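Putative protein (Neisseria meningitidis, PDB 2O3G) is the C-terminal transporter-associated domain of a CBS-domain membrane protein of unknown function, which may bind flavin adenine dinucleotide. Local coordinates at residues A49-E54 and W71-V76. Sequence-based numbering, arbitrary orientation.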
# COMPACT_ATOMS: atom_id res chain seq x y z
N ALA A 49 -2.68 2.41 -1.84
CA ALA A 49 -3.82 2.46 -0.92
C ALA A 49 -4.68 1.31 -1.23
O ALA A 49 -5.14 0.67 -0.29
CB ALA A 49 -4.65 3.77 -1.11
N GLY A 50 -4.90 1.05 -2.54
CA GLY A 50 -5.79 -0.03 -2.98
C GLY A 50 -5.28 -1.36 -2.45
O GLY A 50 -6.07 -2.20 -1.94
N LEU A 51 -3.95 -1.57 -2.53
CA LEU A 51 -3.33 -2.76 -1.97
C LEU A 51 -3.76 -2.92 -0.57
O LEU A 51 -4.19 -4.02 -0.17
CB LEU A 51 -1.79 -2.74 -2.11
CG LEU A 51 -0.73 -3.34 -1.19
CD1 LEU A 51 -1.18 -4.33 -0.17
CD2 LEU A 51 0.34 -3.93 -2.08
N ILE A 52 -3.65 -1.87 0.22
CA ILE A 52 -4.00 -2.04 1.66
C ILE A 52 -5.43 -2.46 1.84
O ILE A 52 -5.70 -3.37 2.60
CB ILE A 52 -3.78 -0.78 2.52
CG1 ILE A 52 -2.35 -0.27 2.35
CG2 ILE A 52 -4.25 -1.05 3.97
CD1 ILE A 52 -1.94 0.73 3.38
N MSE A 53 -6.36 -1.78 1.16
CA MSE A 53 -7.82 -2.10 1.27
C MSE A 53 -8.14 -3.50 0.85
O MSE A 53 -8.89 -4.20 1.56
CB MSE A 53 -8.68 -1.20 0.40
CG MSE A 53 -8.00 0.04 -0.08
SE MSE A 53 -9.44 1.32 -0.17
CE MSE A 53 -8.88 2.73 -1.48
N GLU A 54 -7.58 -3.88 -0.29
CA GLU A 54 -7.61 -5.27 -0.72
C GLU A 54 -7.21 -6.26 0.37
O GLU A 54 -8.04 -7.06 0.73
CB GLU A 54 -6.75 -5.46 -1.97
CG GLU A 54 -6.43 -6.90 -2.29
CD GLU A 54 -7.61 -7.61 -2.91
OE1 GLU A 54 -8.76 -7.35 -2.49
OE2 GLU A 54 -7.39 -8.41 -3.83
N TRP A 71 6.80 -7.13 2.58
CA TRP A 71 6.78 -5.76 3.00
C TRP A 71 5.51 -5.47 3.79
O TRP A 71 4.54 -6.25 3.72
CB TRP A 71 6.79 -4.88 1.82
CG TRP A 71 7.87 -5.07 0.90
CD1 TRP A 71 7.96 -5.99 -0.03
CD2 TRP A 71 9.01 -4.20 0.72
NE1 TRP A 71 9.13 -5.82 -0.79
CE2 TRP A 71 9.79 -4.73 -0.32
CE3 TRP A 71 9.50 -3.10 1.42
CZ2 TRP A 71 10.97 -4.17 -0.73
CZ3 TRP A 71 10.69 -2.51 0.99
CH2 TRP A 71 11.41 -3.05 -0.08
N ARG A 72 5.53 -4.39 4.57
CA ARG A 72 4.40 -3.90 5.39
C ARG A 72 3.97 -2.54 4.89
O ARG A 72 4.80 -1.71 4.48
CB ARG A 72 4.87 -3.74 6.79
CG ARG A 72 3.84 -3.27 7.71
CD ARG A 72 4.21 -3.70 9.09
NE ARG A 72 3.64 -5.00 9.34
CZ ARG A 72 3.72 -5.68 10.48
NH1 ARG A 72 4.32 -5.18 11.55
NH2 ARG A 72 3.16 -6.88 10.55
N PHE A 73 2.68 -2.30 4.87
CA PHE A 73 2.18 -1.05 4.31
C PHE A 73 1.31 -0.49 5.33
O PHE A 73 0.41 -1.18 5.80
CB PHE A 73 1.40 -1.36 3.09
CG PHE A 73 2.27 -1.78 1.95
CD1 PHE A 73 2.73 -0.87 1.07
CD2 PHE A 73 2.62 -3.11 1.78
CE1 PHE A 73 3.51 -1.30 -0.03
CE2 PHE A 73 3.37 -3.50 0.70
CZ PHE A 73 3.82 -2.58 -0.20
N GLU A 74 1.60 0.72 5.78
CA GLU A 74 0.89 1.21 6.97
C GLU A 74 0.34 2.57 6.73
O GLU A 74 1.03 3.45 6.23
CB GLU A 74 1.82 1.27 8.16
CG GLU A 74 1.12 1.69 9.47
CD GLU A 74 2.10 1.86 10.64
OE1 GLU A 74 3.35 1.80 10.44
OE2 GLU A 74 1.61 2.05 11.77
N VAL A 75 -0.90 2.75 7.08
CA VAL A 75 -1.51 4.03 6.76
C VAL A 75 -1.13 4.99 7.86
O VAL A 75 -1.39 4.76 9.07
CB VAL A 75 -3.00 3.90 6.52
CG1 VAL A 75 -3.44 2.67 7.09
CG2 VAL A 75 -3.77 5.05 7.13
N VAL A 76 -0.49 6.05 7.44
CA VAL A 76 -0.00 6.96 8.44
C VAL A 76 -0.83 8.23 8.49
O VAL A 76 -1.17 8.71 9.59
CB VAL A 76 1.55 7.27 8.37
CG1 VAL A 76 2.30 6.04 8.72
CG2 VAL A 76 1.97 7.87 7.04
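One face of the Phe-73 ring is met by Leu-51, whose CD2 stands over the plane toward the rim rather than over the middle, with CE2 of Phe-73 as its closest ring atom at 4.1 Å. The two side chains cross at about a right angle, and CD2 is the methyl that meets the ring. The Phe-73 side chain also touches Phe-68 of strand 65-68 and Ile-88 of strand 82-90, which flank strand 71-79 in the sheet. The ring hangs from the strand with CG anti to the carbonyl carbon (chi1 -72°).

Ile-52 meets the root of the same residue. Its CG1 branch lies beside its own backbone N (chi1 -53°) and extends onward, so that CD1 reaches CB of Phe-73 at 4.0 Å while the chains cross obliquely. The same methyl rests 3.9 Å from the carbonyl O of Phe-73, a van der Waals approach to the strand backbone, and comes within 4.4 Å of CG1 of Val-75.

Here a helix lies across one face of an antiparallel sheet, in the domain family found at the C-terminal end of CorC/HlyC-type membrane proteins. Segment 49-54 of helix 48-56 crosses segment 71-76 of the inner strand 71-79 at 101°, the axes approaching to 9.1 Å. Strand alternation then sorts the side chains: Phe-73 and Val-75 point toward the helix, whereas Glu-74 between them points away and touches Phe-65. The side chains that meet are apolar, while backbone hydrogen bonds join Phe-73 to Ala-66 and Glu-74 to Lys-87 on the neighbouring strands. Phe-45, from the loop preceding the helix, packs against Leu-51 as well.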